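Local coordinates for putative gdp-fucose protein o-fucosyltransferase 1 (Caenorhabditis elegans, PDB 3ZY2), which is a putative protein O-fucosyltransferase 1 of the GT-B glycosyltransferase clan, built from two parallel-sheet domains and modelled here with GDP, at residues F33-R39 / Y166-F171. Sequence-based numbering, arbitrary orientation.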
loop_
_atom_site.group_PDB
_atom_site.type_symbol
_atom_site.label_atom_id
_atom_site.label_comp_id
_atom_site.label_asym_id
_atom_site.label_seq_id
_atom_site.Cartn_x
_atom_site.Cartn_y
_atom_site.Cartn_z
ATOM N N PHE A 33 13.447 12.691 1.804
ATOM C CA PHE A 33 13.739 11.526 0.969
ATOM C C PHE A 33 14.586 11.881 -0.258
ATOM O O PHE A 33 15.587 11.203 -0.548
ATOM C CB PHE A 33 12.411 10.877 0.578
ATOM C CG PHE A 33 12.539 9.692 -0.365
ATOM C CD1 PHE A 33 13.037 8.475 0.091
ATOM C CD2 PHE A 33 12.103 9.780 -1.686
ATOM C CE1 PHE A 33 13.126 7.371 -0.767
ATOM C CE2 PHE A 33 12.193 8.665 -2.555
ATOM C CZ PHE A 33 12.694 7.470 -2.081
ATOM N N ALA A 34 14.210 12.950 -0.970
ATOM C CA ALA A 34 14.932 13.387 -2.171
ATOM C C ALA A 34 16.359 13.798 -1.828
ATOM O O ALA A 34 17.295 13.459 -2.554
ATOM C CB ALA A 34 14.201 14.533 -2.876
ATOM N N LYS A 35 16.530 14.519 -0.720
ATOM C CA LYS A 35 17.856 14.959 -0.303
ATOM C C LYS A 35 18.712 13.739 0.013
ATOM O O LYS A 35 19.886 13.681 -0.389
ATOM C CB LYS A 35 17.778 15.899 0.902
ATOM C CG LYS A 35 19.150 16.499 1.305
ATOM C CD LYS A 35 18.975 17.461 2.455
ATOM C CE LYS A 35 20.228 18.294 2.701
ATOM N NZ LYS A 35 19.871 19.528 3.453
ATOM N N ALA A 36 18.121 12.766 0.705
ATOM C CA ALA A 36 18.871 11.549 1.076
ATOM C C ALA A 36 19.277 10.734 -0.149
ATOM O O ALA A 36 20.389 10.180 -0.177
ATOM C CB ALA A 36 18.075 10.706 2.057
ATOM N N LEU A 37 18.402 10.664 -1.155
ATOM C CA LEU A 37 18.719 9.955 -2.402
ATOM C C LEU A 37 19.639 10.727 -3.355
ATOM O O LEU A 37 20.122 10.166 -4.355
ATOM C CB LEU A 37 17.458 9.532 -3.157
ATOM C CG LEU A 37 16.743 8.240 -2.774
ATOM C CD1 LEU A 37 15.808 7.786 -3.894
ATOM C CD2 LEU A 37 17.736 7.154 -2.432
ATOM N N ASP A 38 19.867 12.000 -3.038
ATOM C CA ASP A 38 20.613 12.932 -3.882
ATOM C C ASP A 38 20.069 13.027 -5.311
ATOM O O ASP A 38 20.819 13.075 -6.282
ATOM C CB ASP A 38 22.126 12.649 -3.852
ATOM C CG ASP A 38 22.953 13.883 -4.173
ATOM O OD1 ASP A 38 22.410 15.014 -4.132
ATOM O OD2 ASP A 38 24.161 13.720 -4.470
ATOM N N ARG A 39 18.745 13.093 -5.420
ATOM C CA ARG A 39 18.077 13.337 -6.681
ATOM C C ARG A 39 17.345 14.669 -6.559
ATOM O O ARG A 39 16.891 15.041 -5.467
ATOM C CB ARG A 39 17.050 12.242 -6.972
ATOM C CG ARG A 39 17.674 10.960 -7.538
ATOM C CD ARG A 39 16.596 9.936 -7.818
ATOM N NE ARG A 39 17.164 8.712 -8.399
ATOM C CZ ARG A 39 17.067 8.364 -9.681
ATOM N NH1 ARG A 39 16.395 9.106 -10.548
ATOM N NH2 ARG A 39 17.611 7.227 -10.091
ATOM N N TYR A 166 17.206 4.666 -14.892
ATOM C CA TYR A 166 16.101 5.263 -14.110
ATOM C C TYR A 166 16.338 6.748 -13.829
ATOM O O TYR A 166 16.609 7.146 -12.682
ATOM C CB TYR A 166 15.869 4.505 -12.798
ATOM C CG TYR A 166 15.608 3.041 -13.001
ATOM C CD1 TYR A 166 14.347 2.594 -13.385
ATOM C CD2 TYR A 166 16.626 2.100 -12.824
ATOM C CE1 TYR A 166 14.097 1.252 -13.597
ATOM C CE2 TYR A 166 16.387 0.752 -13.022
ATOM C CZ TYR A 166 15.119 0.330 -13.400
ATOM O OH TYR A 166 14.894 -1.009 -13.608
ATOM N N PRO A 167 16.230 7.582 -14.876
ATOM C CA PRO A 167 16.482 9.008 -14.712
ATOM C C PRO A 167 15.431 9.676 -13.827
ATOM O O PRO A 167 15.718 10.705 -13.204
ATOM C CB PRO A 167 16.402 9.551 -16.144
ATOM C CG PRO A 167 15.677 8.516 -16.925
ATOM C CD PRO A 167 16.009 7.218 -16.290
ATOM N N VAL A 168 14.232 9.099 -13.797
ATOM C CA VAL A 168 13.117 9.682 -13.042
ATOM C C VAL A 168 12.418 8.601 -12.225
ATOM O O VAL A 168 11.884 7.647 -12.782
ATOM C CB VAL A 168 12.075 10.399 -13.954
ATOM C CG1 VAL A 168 10.896 10.931 -13.086
ATOM C CG2 VAL A 168 12.713 11.538 -14.758
ATOM N N LEU A 169 12.397 8.749 -10.901
ATOM C CA LEU A 169 11.584 7.883 -10.068
ATOM C C LEU A 169 10.239 8.568 -9.922
ATOM O O LEU A 169 10.181 9.706 -9.457
ATOM C CB LEU A 169 12.220 7.690 -8.681
ATOM C CG LEU A 169 13.351 6.707 -8.362
ATOM C CD1 LEU A 169 14.162 6.197 -9.572
ATOM C CD2 LEU A 169 14.270 7.258 -7.298
ATOM N N ALA A 170 9.164 7.899 -10.321
ATOM C CA ALA A 170 7.826 8.489 -10.294
ATOM C C ALA A 170 6.903 7.732 -9.362
ATOM O O ALA A 170 6.674 6.551 -9.551
ATOM C CB ALA A 170 7.240 8.537 -11.700
ATOM N N PHE A 171 6.365 8.422 -8.358
ATOM C CA PHE A 171 5.542 7.805 -7.312
ATOM C C PHE A 171 4.102 8.344 -7.347
ATOM O O PHE A 171 3.885 9.558 -7.227
ATOM C CB PHE A 171 6.134 8.121 -5.933
ATOM C CG PHE A 171 7.555 7.667 -5.727
ATOM C CD1 PHE A 171 8.637 8.498 -6.068
ATOM C CD2 PHE A 171 7.829 6.441 -5.110
ATOM C CE1 PHE A 171 9.939 8.099 -5.840
ATOM C CE2 PHE A 171 9.129 6.048 -4.880
ATOM C CZ PHE A 171 10.190 6.848 -5.256
#
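How a helix end packs on a parallel sheet is illustrated where the last turn of helix 20-37 meets strand 168-171. Phe33 directs its ring edge at the face of Phe171, an offset edge-to-face pair with centroids 5.8 Å apart and planes at 81°; Trp157 of helix 157-160 packs edge-to-face with Phe33 and also touches the Phe171 side chain. One turn on, Leu37 CD1 lies 3.8 Å from Leu169 CD2. Asp38, with positive phi, closes the helix in a Schellman motif and turns the chain toward strand 40-42. Arg39 then reaches across: its NH1 and NH2 both donate to Tyr166 O, at 2.9 and 2.8 Å, while Leu169 CD2 lies over one guanidinium face, 3.4 Å from Arg39 NE. NH1 also bonds Tyr10 O, at the start of strand 10-13, which separates 40-42 from 168-171 in this Rossmann-like sheet. Apolar packing thus holds helix to strand, while a buried arginine meets carbonyl oxygens, with no carboxylate from either segment: its charge is met here by backbone dipoles.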